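Local coordinates for protein lantibiotic dehydratase (Microbispora corallina, PDB 5EHK) that probably dehydrates hydroxyl-bearing side chains of the precursor peptide of the lantibiotic NAI-107, drawing on aminoacylated tRNA, at residues 199-204 / 209-214; 239-244 / 273-278; 427-432 / 649-654; 435-440 / 645-650. All coordinates share one frame; numbering follows the deposited sequence.

Contact 1 (199-204 / 209-214)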
loop_
_atom_site.group_PDB
_atom_site.type_symbol
_atom_site.label_atom_id
_atom_site.label_comp_id
_atom_site.label_asym_id
_atom_site.label_seq_id
_atom_site.Cartn_x
_atom_site.Cartn_y
_atom_site.Cartn_z
ATOM N N HIS A 199 -28.474 -7.140 -25.850
ATOM C CA HIS A 199 -27.644 -7.522 -24.717
ATOM C C HIS A 199 -27.649 -6.342 -23.747
ATOM O O HIS A 199 -27.530 -5.192 -24.164
ATOM C CB HIS A 199 -26.221 -7.791 -25.204
ATOM C CG HIS A 199 -25.347 -8.464 -24.190
ATOM N ND1 HIS A 199 -24.972 -7.863 -23.006
ATOM C CD2 HIS A 199 -24.732 -9.667 -24.210
ATOM C CE1 HIS A 199 -24.191 -8.683 -22.327
ATOM N NE2 HIS A 199 -24.026 -9.782 -23.038
ATOM N N GLN A 200 -27.817 -6.605 -22.461
ATOM C CA GLN A 200 -28.080 -5.512 -21.538
ATOM C C GLN A 200 -26.825 -4.677 -21.210
ATOM O O GLN A 200 -26.916 -3.577 -20.676
ATOM C CB GLN A 200 -28.795 -6.027 -20.283
ATOM C CG GLN A 200 -30.166 -6.647 -20.551
ATOM C CD GLN A 200 -30.130 -8.185 -20.718
ATOM O OE1 GLN A 200 -29.065 -8.801 -20.826
ATOM N NE2 GLN A 200 -31.307 -8.801 -20.720
ATOM N N THR A 201 -25.651 -5.155 -21.588
ATOM C CA THR A 201 -24.453 -4.428 -21.199
ATOM C C THR A 201 -23.699 -3.791 -22.357
ATOM O O THR A 201 -22.522 -3.430 -22.208
ATOM C CB THR A 201 -23.484 -5.296 -20.411
ATOM O OG1 THR A 201 -22.983 -6.306 -21.275
ATOM C CG2 THR A 201 -24.175 -5.939 -19.236
ATOM N N LEU A 202 -24.354 -3.662 -23.508
ATOM C CA LEU A 202 -23.761 -2.931 -24.623
ATOM C C LEU A 202 -23.473 -1.514 -24.193
ATOM O O LEU A 202 -24.278 -0.879 -23.530
ATOM C CB LEU A 202 -24.717 -2.901 -25.820
ATOM C CG LEU A 202 -24.962 -4.272 -26.434
ATOM C CD1 LEU A 202 -25.935 -4.213 -27.602
ATOM C CD2 LEU A 202 -23.624 -4.885 -26.841
ATOM N N THR A 203 -22.325 -1.004 -24.589
ATOM C CA THR A 203 -22.004 0.381 -24.299
ATOM C C THR A 203 -21.570 1.026 -25.613
ATOM O O THR A 203 -20.853 0.400 -26.418
ATOM C CB THR A 203 -20.946 0.537 -23.156
ATOM O OG1 THR A 203 -19.879 1.398 -23.586
ATOM C CG2 THR A 203 -20.379 -0.832 -22.702
ATOM N N VAL A 204 -22.070 2.243 -25.839
ATOM C CA VAL A 204 -21.812 3.035 -27.046
ATOM C C VAL A 204 -20.538 3.873 -26.977
ATOM O O VAL A 204 -20.420 4.756 -26.138
ATOM C CB VAL A 204 -22.962 4.014 -27.278
ATOM C CG1 VAL A 204 -22.659 4.938 -28.441
ATOM C CG2 VAL A 204 -24.233 3.260 -27.510
ATOM N N ILE A 209 -20.515 0.237 -31.458
ATOM C CA ILE A 209 -21.184 -0.455 -30.364
ATOM C C ILE A 209 -20.197 -1.479 -29.744
ATOM O O ILE A 209 -19.533 -2.248 -30.449
ATOM C CB ILE A 209 -22.529 -1.069 -30.834
ATOM C CG1 ILE A 209 -23.389 -1.475 -29.642
ATOM C CG2 ILE A 209 -22.310 -2.231 -31.750
ATOM C CD1 ILE A 209 -23.807 -0.298 -28.782
ATOM N N VAL A 210 -20.055 -1.443 -28.423
ATOM C CA VAL A 210 -19.085 -2.302 -27.757
ATOM C C VAL A 210 -19.727 -3.207 -26.726
ATOM O O VAL A 210 -20.538 -2.755 -25.917
ATOM C CB VAL A 210 -17.940 -1.482 -27.113
ATOM C CG1 VAL A 210 -17.026 -2.359 -26.290
ATOM C CG2 VAL A 210 -17.124 -0.773 -28.192
ATOM N N LEU A 211 -19.390 -4.493 -26.798
ATOM C CA LEU A 211 -19.737 -5.465 -25.766
ATOM C C LEU A 211 -18.471 -5.914 -25.031
ATOM O O LEU A 211 -17.651 -6.634 -25.584
ATOM C CB LEU A 211 -20.446 -6.683 -26.372
ATOM C CG LEU A 211 -20.832 -7.839 -25.424
ATOM C CD1 LEU A 211 -21.819 -7.338 -24.401
ATOM C CD2 LEU A 211 -21.441 -9.026 -26.171
ATOM N N ASP A 212 -18.301 -5.499 -23.786
ATOM C CA ASP A 212 -17.164 -5.998 -23.023
ATOM C C ASP A 212 -17.501 -7.423 -22.556
ATOM O O ASP A 212 -18.612 -7.685 -22.089
ATOM C CB ASP A 212 -16.840 -5.087 -21.826
ATOM C CG ASP A 212 -16.535 -3.635 -22.243
ATOM O OD1 ASP A 212 -15.758 -3.443 -23.203
ATOM O OD2 ASP A 212 -17.071 -2.681 -21.613
ATOM N N CYS A 213 -16.544 -8.340 -22.704
ATOM C CA CYS A 213 -16.702 -9.734 -22.275
ATOM C C CYS A 213 -17.927 -10.458 -22.843
ATOM O O CYS A 213 -18.934 -10.648 -22.154
ATOM C CB CYS A 213 -16.766 -9.795 -20.754
ATOM S SG CYS A 213 -15.396 -8.950 -19.996
ATOM N N PRO A 214 -17.847 -10.883 -24.102
ATOM C CA PRO A 214 -18.940 -11.759 -24.531
ATOM C C PRO A 214 -18.745 -13.156 -23.929
ATOM O O PRO A 214 -17.635 -13.479 -23.494
ATOM C CB PRO A 214 -18.784 -11.783 -26.054
ATOM C CG PRO A 214 -17.317 -11.535 -26.289
ATOM C CD PRO A 214 -16.835 -10.660 -25.151
#
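Leu-211 sets its CD1 methyl over one face of the His-199 ring, 3.4 Å from the ring centroid and only 9° off the normal, a CH-pi contact in which the two side chains meet at about a right angle. The leucine gets there because its CG lies anti to the backbone N (chi1 178°). The ring is steadied at its edge, where Thr-201 N donates to His-199 ND1 at 3.1 Å, in the ring plane.

Backbone bonds join the strands of this antiparallel hairpin. Thr-203 and Val-210 form a hydrogen-bonded pair, with Thr-203 N to Val-210 O at 2.8 Å and nearly straight (174°); the return bond, Val-210 N to Thr-203 O, is more bent.

Apolar contacts cover one face of this pairing. Ile-209 CD1 sits 3.8 Å from Val-204 CG2 and also reaches Leu-202 CB, while Leu-202 CD2 packs 3.7 Å from Leu-211 CB.

Charge enters through Asp-212, whose OD1 makes a salt bridge with Arg-829 of the second subunit. The two faces thus differ: Leu-202, Val-204, Ile-209 and Leu-211 pack beside His-199, while the face with Thr-203 and Val-210 is mixed and ends in Asp-212, an ionic link to the second subunit.

Contact 2 (239-244 / 273-278)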
loop_
_atom_site.group_PDB
_atom_site.type_symbol
_atom_site.label_atom_id
_atom_site.label_comp_id
_atom_site.label_asym_id
_atom_site.label_seq_id
_atom_site.Cartn_x
_atom_site.Cartn_y
_atom_site.Cartn_z
ATOM N N GLU A 239 -31.010 1.165 -34.964
ATOM C CA GLU A 239 -32.464 0.982 -34.988
ATOM C C GLU A 239 -32.860 -0.398 -34.474
ATOM O O GLU A 239 -33.878 -0.559 -33.785
ATOM C CB GLU A 239 -33.004 1.169 -36.408
ATOM C CG GLU A 239 -34.523 1.157 -36.501
ATOM C CD GLU A 239 -35.146 2.471 -36.079
ATOM O OE1 GLU A 239 -34.409 3.473 -36.004
ATOM O OE2 GLU A 239 -36.363 2.499 -35.796
ATOM N N ILE A 240 -32.052 -1.392 -34.827
ATOM C CA ILE A 240 -32.305 -2.759 -34.418
ATOM C C ILE A 240 -32.209 -2.821 -32.906
ATOM O O ILE A 240 -33.145 -3.260 -32.219
ATOM C CB ILE A 240 -31.296 -3.724 -35.069
ATOM C CG1 ILE A 240 -31.640 -3.919 -36.554
ATOM C CG2 ILE A 240 -31.291 -5.052 -34.344
ATOM C CD1 ILE A 240 -30.674 -4.777 -37.322
ATOM N N LEU A 241 -31.081 -2.338 -32.391
ATOM C CA LEU A 241 -30.824 -2.370 -30.956
ATOM C C LEU A 241 -31.888 -1.624 -30.141
ATOM O O LEU A 241 -32.283 -2.082 -29.082
ATOM C CB LEU A 241 -29.429 -1.837 -30.646
ATOM C CG LEU A 241 -28.293 -2.729 -31.146
ATOM C CD1 LEU A 241 -26.917 -2.145 -30.778
ATOM C CD2 LEU A 241 -28.445 -4.153 -30.651
ATOM N N GLY A 242 -32.371 -0.495 -30.638
ATOM C CA GLY A 242 -33.372 0.262 -29.905
ATOM C C GLY A 242 -34.728 -0.413 -29.880
ATOM O O GLY A 242 -35.430 -0.387 -28.877
ATOM N N ALA A 243 -35.114 -1.017 -30.993
ATOM C CA ALA A 243 -36.403 -1.700 -31.058
ATOM C C ALA A 243 -36.383 -3.000 -30.255
ATOM O O ALA A 243 -37.416 -3.473 -29.771
ATOM C CB ALA A 243 -36.764 -1.977 -32.491
ATOM N N ALA A 244 -35.190 -3.565 -30.111
ATOM C CA ALA A 244 -35.010 -4.800 -29.356
ATOM C C ALA A 244 -34.532 -4.534 -27.917
ATOM O O ALA A 244 -33.821 -5.367 -27.320
ATOM C CB ALA A 244 -34.027 -5.714 -30.087
ATOM N N ALA A 273 -29.084 -11.986 -37.555
ATOM C CA ALA A 273 -28.365 -13.246 -37.376
ATOM C C ALA A 273 -26.892 -13.034 -37.042
ATOM O O ALA A 273 -26.342 -13.722 -36.190
ATOM C CB ALA A 273 -28.505 -14.104 -38.602
ATOM N N ASP A 274 -26.237 -12.139 -37.772
ATOM C CA ASP A 274 -24.859 -11.740 -37.463
ATOM C C ASP A 274 -24.762 -11.139 -36.059
ATOM O O ASP A 274 -23.788 -11.361 -35.336
ATOM C CB ASP A 274 -24.395 -10.683 -38.452
ATOM C CG ASP A 274 -24.031 -11.263 -39.776
ATOM O OD1 ASP A 274 -23.741 -12.479 -39.808
ATOM O OD2 ASP A 274 -24.055 -10.511 -40.776
ATOM N N MET A 275 -25.781 -10.365 -35.688
ATOM C CA MET A 275 -25.807 -9.702 -34.391
ATOM C C MET A 275 -25.991 -10.711 -33.270
ATOM O O MET A 275 -25.316 -10.633 -32.241
ATOM C CB MET A 275 -26.913 -8.648 -34.337
ATOM C CG MET A 275 -26.617 -7.395 -35.140
ATOM S SD MET A 275 -27.981 -6.226 -35.006
ATOM C CE MET A 275 -27.073 -4.718 -34.760
ATOM N N ALA A 276 -26.914 -11.646 -33.466
ATOM C CA ALA A 276 -27.121 -12.707 -32.492
ATOM C C ALA A 276 -25.866 -13.584 -32.380
ATOM O O ALA A 276 -25.619 -14.202 -31.353
ATOM C CB ALA A 276 -28.339 -13.523 -32.844
ATOM N N ALA A 277 -25.079 -13.631 -33.444
ATOM C CA ALA A 277 -23.843 -14.395 -33.429
ATOM C C ALA A 277 -22.711 -13.669 -32.697
ATOM O O ALA A 277 -21.795 -14.308 -32.182
ATOM C CB ALA A 277 -23.416 -14.734 -34.838
ATOM N N GLN A 278 -22.744 -12.338 -32.697
ATOM C CA GLN A 278 -21.706 -11.574 -32.022
ATOM C C GLN A 278 -22.118 -11.308 -30.598
ATOM O O GLN A 278 -21.378 -10.691 -29.827
ATOM C CB GLN A 278 -21.489 -10.218 -32.684
ATOM C CG GLN A 278 -21.129 -10.221 -34.151
ATOM C CD GLN A 278 -20.962 -8.797 -34.678
ATOM O OE1 GLN A 278 -19.961 -8.137 -34.393
ATOM N NE2 GLN A 278 -21.966 -8.306 -35.410
#
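Ile-240 O, of the residue whose side chain meets Met-275, accepts a hydrogen bond from Ala-244 N at 3.0 Å, in the last turn before the chain leaves helix 235-243. Nothing polar crosses between the two segments, and the meeting itself is wholly apolar. Ile-240 and Met-275 reach toward each other tip to tip, spanning the 9.5 Å between Ile-240 CA and Met-275 CA. The sulfur does the touching: Met-275 SD lies 3.6 Å from Ile-240 CG2 and 3.8 Å from Ile-240 CD1, so it rests against both branches of the isoleucine. The methionine runs straight out as far as its sulfur (chi2 180°) and then bends at chi3, 136°, which turns CE to the neighbouring Leu-241, whose CG is 4.3 Å from it in a looser contact. The two helices, with helix 250-260 between them in sequence, follow a three-stranded antiparallel sheet, an order resembling the RiPP recognition element of relatives such as NisB, in which the leader peptide is bound; a similar role here is likely but inferred. Val-257 of helix 250-260 and Leu-271 and Leu-272 of helix 267-278 also pack on Ile-240. Met-275 is backed by Leu-281 of the short strand 281-283, and Leu-241 touches Leu-202.

Contact 3 (427-432 / 649-654)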
loop_
_atom_site.group_PDB
_atom_site.type_symbol
_atom_site.label_atom_id
_atom_site.label_comp_id
_atom_site.label_asym_id
_atom_site.label_seq_id
_atom_site.Cartn_x
_atom_site.Cartn_y
_atom_site.Cartn_z
ATOM N N GLU A 427 -23.009 3.603 -16.758
ATOM C CA GLU A 427 -22.170 4.764 -16.938
ATOM C C GLU A 427 -21.123 4.802 -15.822
ATOM O O GLU A 427 -19.940 5.042 -16.075
ATOM C CB GLU A 427 -22.996 6.025 -16.913
ATOM C CG GLU A 427 -22.157 7.289 -16.965
ATOM C CD GLU A 427 -23.011 8.508 -16.724
ATOM O OE1 GLU A 427 -24.112 8.553 -17.324
ATOM O OE2 GLU A 427 -22.598 9.401 -15.941
ATOM N N LEU A 428 -21.563 4.541 -14.592
ATOM C CA LEU A 428 -20.655 4.425 -13.468
ATOM C C LEU A 428 -19.598 3.370 -13.759
ATOM O O LEU A 428 -18.433 3.583 -13.481
ATOM C CB LEU A 428 -21.415 4.025 -12.209
ATOM C CG LEU A 428 -20.562 4.000 -10.944
ATOM C CD1 LEU A 428 -20.103 5.403 -10.596
ATOM C CD2 LEU A 428 -21.297 3.358 -9.795
ATOM N N LEU A 429 -19.989 2.247 -14.355
ATOM C CA LEU A 429 -19.057 1.143 -14.569
ATOM C C LEU A 429 -18.121 1.358 -15.755
ATOM O O LEU A 429 -17.162 0.607 -15.941
ATOM C CB LEU A 429 -19.807 -0.178 -14.731
ATOM C CG LEU A 429 -20.150 -0.926 -13.439
ATOM C CD1 LEU A 429 -20.806 -2.234 -13.754
ATOM C CD2 LEU A 429 -18.914 -1.153 -12.608
ATOM N N ASP A 430 -18.418 2.379 -16.556
ATOM C CA ASP A 430 -17.624 2.710 -17.731
ATOM C C ASP A 430 -16.295 3.411 -17.402
ATOM O O ASP A 430 -16.267 4.394 -16.669
ATOM C CB ASP A 430 -18.442 3.585 -18.667
ATOM C CG ASP A 430 -17.747 3.832 -19.970
ATOM O OD1 ASP A 430 -17.711 2.896 -20.793
ATOM O OD2 ASP A 430 -17.235 4.950 -20.177
ATOM N N ASP A 431 -15.204 2.882 -17.947
ATOM C CA ASP A 431 -13.861 3.433 -17.769
ATOM C C ASP A 431 -13.756 4.892 -18.180
ATOM O O ASP A 431 -13.080 5.679 -17.530
ATOM C CB ASP A 431 -12.882 2.640 -18.608
ATOM C CG ASP A 431 -12.442 1.379 -17.933
ATOM O OD1 ASP A 431 -12.071 1.448 -16.735
ATOM O OD2 ASP A 431 -12.468 0.320 -18.595
ATOM N N THR A 432 -14.427 5.243 -19.267
ATOM C CA THR A 432 -14.319 6.565 -19.831
ATOM C C THR A 432 -15.257 7.578 -19.201
ATOM O O THR A 432 -14.851 8.717 -18.917
ATOM C CB THR A 432 -14.544 6.543 -21.334
ATOM O OG1 THR A 432 -13.732 5.515 -21.930
ATOM C CG2 THR A 432 -14.187 7.867 -21.907
ATOM N N ALA A 649 -23.422 -7.316 -13.133
ATOM C CA ALA A 649 -24.051 -8.341 -12.325
ATOM C C ALA A 649 -23.381 -8.373 -10.971
ATOM O O ALA A 649 -24.051 -8.398 -9.937
ATOM C CB ALA A 649 -23.929 -9.708 -13.003
ATOM N N ARG A 650 -22.050 -8.393 -10.977
ATOM C CA ARG A 650 -21.324 -8.434 -9.721
ATOM C C ARG A 650 -21.554 -7.158 -8.894
ATOM O O ARG A 650 -21.602 -7.210 -7.658
ATOM C CB ARG A 650 -19.837 -8.690 -9.933
ATOM C CG ARG A 650 -19.075 -8.552 -8.618
ATOM C CD ARG A 650 -17.610 -8.852 -8.689
ATOM N NE ARG A 650 -17.043 -8.558 -7.390
ATOM C CZ ARG A 650 -15.755 -8.518 -7.103
ATOM N NH1 ARG A 650 -14.844 -8.737 -8.035
ATOM N NH2 ARG A 650 -15.403 -8.218 -5.872
ATOM N N LEU A 651 -21.714 -6.017 -9.563
ATOM C CA LEU A 651 -21.947 -4.777 -8.839
ATOM C C LEU A 651 -23.326 -4.849 -8.174
ATOM O O LEU A 651 -23.487 -4.430 -7.016
ATOM C CB LEU A 651 -21.807 -3.532 -9.748
ATOM C CG LEU A 651 -21.950 -2.162 -9.060
ATOM C CD1 LEU A 651 -20.929 -1.988 -7.979
ATOM C CD2 LEU A 651 -21.844 -0.983 -9.999
ATOM N N LEU A 652 -24.302 -5.411 -8.895
ATOM C CA LEU A 652 -25.644 -5.554 -8.361
ATOM C C LEU A 652 -25.596 -6.430 -7.127
ATOM O O LEU A 652 -26.189 -6.115 -6.084
ATOM C CB LEU A 652 -26.596 -6.128 -9.395
ATOM C CG LEU A 652 -26.936 -5.209 -10.572
ATOM C CD1 LEU A 652 -27.598 -6.005 -11.690
ATOM C CD2 LEU A 652 -27.796 -3.982 -10.127
ATOM N N PHE A 653 -24.882 -7.538 -7.240
ATOM C CA PHE A 653 -24.757 -8.418 -6.103
ATOM C C PHE A 653 -24.172 -7.686 -4.900
ATOM O O PHE A 653 -24.750 -7.706 -3.830
ATOM C CB PHE A 653 -23.921 -9.635 -6.449
ATOM C CG PHE A 653 -23.402 -10.351 -5.258
ATOM C CD1 PHE A 653 -24.272 -11.070 -4.444
ATOM C CD2 PHE A 653 -22.048 -10.318 -4.946
ATOM C CE1 PHE A 653 -23.796 -11.749 -3.329
ATOM C CE2 PHE A 653 -21.558 -10.984 -3.834
ATOM C CZ PHE A 653 -22.434 -11.714 -3.024
ATOM N N GLU A 654 -23.062 -6.988 -5.077
ATOM C CA GLU A 654 -22.393 -6.396 -3.913
ATOM C C GLU A 654 -23.180 -5.222 -3.339
ATOM O O GLU A 654 -23.191 -5.028 -2.146
ATOM C CB GLU A 654 -20.921 -6.026 -4.218
ATOM C CG GLU A 654 -20.087 -7.256 -4.661
ATOM C CD GLU A 654 -18.577 -6.999 -4.742
ATOM O OE1 GLU A 654 -18.186 -5.830 -4.981
ATOM O OE2 GLU A 654 -17.782 -7.968 -4.578
#
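Leu-651 presents a single methyl, CD2, to the branched end of Leu-429, and this is the close part of the contact. CD2 lies 3.8 Å from Leu-429 CG and 3.9 Å from Leu-429 CD2, the two side chains passing each other from opposing backbones. With CG anti to its backbone N (chi1 -176°), Leu-651 holds that methyl out from helix 647-656. Leu-428 is looser, its CD2 4.4 Å from the same Leu-651 CD2, and it also packs on Tyr-409, Phe-413 and Tyr-417 of helix 407-417. Leu-428 and Leu-429 are the central residues of a type I beta turn from Glu-427 to Asp-430, in the loop after strand 423-424, an outermost strand of a mixed sheet; a helix is packed against that loop. At the turn's end the loop becomes polar: the buried Asp-430 forms a salt bridge with Arg-205 of the same chain, and the partly exposed Asp-431 one with Arg-829 of the second subunit. The helix keeps its own charges together one turn apart, Arg-650 NH2 donating to Glu-654 OE2 at 2.7 Å. The carboxylate oxygen lies in the guanidinium plane and is met on its syn side, 27° out of the carboxylate plane.

Contact 4 (435-440 / 645-650)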
loop_
_atom_site.group_PDB
_atom_site.type_symbol
_atom_site.label_atom_id
_atom_site.label_comp_id
_atom_site.label_asym_id
_atom_site.label_seq_id
_atom_site.Cartn_x
_atom_site.Cartn_y
_atom_site.Cartn_z
ATOM N N LEU A 435 -16.375 5.903 -13.081
ATOM C CA LEU A 435 -15.318 5.489 -12.179
ATOM C C LEU A 435 -14.640 4.262 -12.776
ATOM O O LEU A 435 -13.457 4.007 -12.539
ATOM C CB LEU A 435 -15.947 5.103 -10.849
ATOM C CG LEU A 435 -15.749 5.919 -9.569
ATOM C CD1 LEU A 435 -15.720 7.397 -9.840
ATOM C CD2 LEU A 435 -16.852 5.588 -8.570
ATOM N N GLY A 436 -15.381 3.528 -13.598
ATOM C CA GLY A 436 -14.931 2.232 -14.061
ATOM C C GLY A 436 -15.277 1.204 -12.999
ATOM O O GLY A 436 -15.844 1.544 -11.958
ATOM N N PRO A 437 -14.953 -0.067 -13.251
ATOM C CA PRO A 437 -15.212 -1.126 -12.276
ATOM C C PRO A 437 -14.287 -0.990 -11.076
ATOM O O PRO A 437 -13.201 -0.441 -11.208
ATOM C CB PRO A 437 -14.876 -2.383 -13.060
ATOM C CG PRO A 437 -13.862 -1.947 -14.016
ATOM C CD PRO A 437 -14.239 -0.572 -14.429
ATOM N N PRO A 438 -14.717 -1.469 -9.907
ATOM C CA PRO A 438 -13.894 -1.347 -8.701
ATOM C C PRO A 438 -12.686 -2.272 -8.796
ATOM O O PRO A 438 -12.733 -3.268 -9.537
ATOM C CB PRO A 438 -14.832 -1.828 -7.585
ATOM C CG PRO A 438 -16.175 -1.807 -8.166
ATOM C CD PRO A 438 -15.999 -2.118 -9.614
ATOM N N ALA A 439 -11.640 -1.958 -8.037
ATOM C CA ALA A 439 -10.433 -2.758 -8.042
ATOM C C ALA A 439 -10.780 -4.233 -7.911
ATOM O O ALA A 439 -11.583 -4.639 -7.058
ATOM C CB ALA A 439 -9.518 -2.319 -6.927
ATOM N N GLY A 440 -10.237 -5.029 -8.814
ATOM C CA GLY A 440 -10.333 -6.459 -8.676
ATOM C C GLY A 440 -11.382 -7.084 -9.551
ATOM O O GLY A 440 -11.388 -8.291 -9.717
ATOM N N ALA A 645 -18.857 -13.624 -12.673
ATOM C CA ALA A 645 -19.913 -12.696 -13.129
ATOM C C ALA A 645 -19.457 -11.494 -13.926
ATOM O O ALA A 645 -18.483 -10.829 -13.560
ATOM C CB ALA A 645 -20.775 -12.237 -11.968
ATOM N N PRO A 646 -20.196 -11.183 -14.998
ATOM C CA PRO A 646 -19.995 -9.901 -15.682
ATOM C C PRO A 646 -20.092 -8.760 -14.675
ATOM O O PRO A 646 -20.907 -8.857 -13.735
ATOM C CB PRO A 646 -21.154 -9.855 -16.715
ATOM C CG PRO A 646 -22.117 -10.911 -16.299
ATOM C CD PRO A 646 -21.287 -11.973 -15.601
ATOM N N ASN A 647 -19.266 -7.722 -14.839
ATOM C CA ASN A 647 -19.196 -6.639 -13.851
ATOM C C ASN A 647 -20.519 -6.038 -13.351
ATOM O O ASN A 647 -20.704 -5.885 -12.141
ATOM C CB ASN A 647 -18.231 -5.528 -14.285
ATOM C CG ASN A 647 -16.790 -5.979 -14.288
ATOM O OD1 ASN A 647 -16.449 -7.020 -13.715
ATOM N ND2 ASN A 647 -15.927 -5.200 -14.939
ATOM N N PRO A 648 -21.446 -5.716 -14.256
ATOM C CA PRO A 648 -22.658 -5.100 -13.711
ATOM C C PRO A 648 -23.403 -6.039 -12.772
ATOM O O PRO A 648 -23.930 -5.601 -11.741
ATOM C CB PRO A 648 -23.501 -4.816 -14.962
ATOM C CG PRO A 648 -22.501 -4.735 -16.071
ATOM C CD PRO A 648 -21.429 -5.716 -15.726
ATOM N N ALA A 649 -23.422 -7.316 -13.133
ATOM C CA ALA A 649 -24.051 -8.341 -12.325
ATOM C C ALA A 649 -23.381 -8.373 -10.971
ATOM O O ALA A 649 -24.051 -8.398 -9.937
ATOM C CB ALA A 649 -23.929 -9.708 -13.003
ATOM N N ARG A 650 -22.050 -8.393 -10.977
ATOM C CA ARG A 650 -21.324 -8.434 -9.721
ATOM C C ARG A 650 -21.554 -7.158 -8.894
ATOM O O ARG A 650 -21.602 -7.210 -7.658
ATOM C CB ARG A 650 -19.837 -8.690 -9.933
ATOM C CG ARG A 650 -19.075 -8.552 -8.618
ATOM C CD ARG A 650 -17.610 -8.852 -8.689
ATOM N NE ARG A 650 -17.043 -8.558 -7.390
ATOM C CZ ARG A 650 -15.755 -8.518 -7.103
ATOM N NH1 ARG A 650 -14.844 -8.737 -8.035
ATOM N NH2 ARG A 650 -15.403 -8.218 -5.872
#
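The side-chain amide of Asn-647 meets the Pro-437 ring obliquely: Pro-437 CB is 3.5 Å from Asn-647 ND2 and stands above the amide plane at its nitrogen end, with Pro-437 CG farther off at 4.0 Å from ND2. The second flat group, the guanidinium of Arg-650, has Gly-440 O at its edge and near its plane, yet the 3.9 Å from Arg-650 NH1 to Gly-440 O leaves this a loose polar approach. Its stronger partners lie beyond the two segments: Glu-654 pairs with it, and Tyr-441 makes a cation-pi contact. No hydrogen bond joins the segments directly. The amide is instead gripped at both ends by the chain just past Gly-440, ND2 donating to Pro-444 O and OD1 accepting from Trp-443 N, and these two bonds fix which way the buried group is turned. Asn-647 opens helix 647-656, directly after Pro-646 at the N-cap position, and the first turn closes with Arg-650 N to Pro-646 O at 3.0 Å. The contact therefore seats the start of a helix against an irregular loop rich in proline and glycine. The chain of Arg-650, extended from CG to NE with CG itself anti to the backbone N (chi1 173°), carries its guanidinium toward Gly-440, at the end of 435-440. The loop has further ties of its own: Gly-436 O bonds to the hydroxyl of Tyr-409 on helix 407-417, and Pro-437 O to Ser-446 OG.

Along the chain, contact 1 comes first, then contact 2, while contacts 3 and 4 bring two neighbouring pieces of one loop, 427-432 and 435-440, onto the same helix 647-656. Those last two lie 5 Å apart between centres and share Ala-649 and Arg-650. Contacts 1 and 2, 12 Å apart between centres, touch where Ile-209 and Leu-202 pack on Leu-241, joining hairpin to helix in a probable leader-binding module. Contact 1 also reaches contact 4 through Thr-201 and Pro-648, so it bridges that module to the loop and helix; contact 2 stays about 13 Å from contact 4 between nearest atoms. Contacts 1 and 3 both meet Arg-829 of the second subunit.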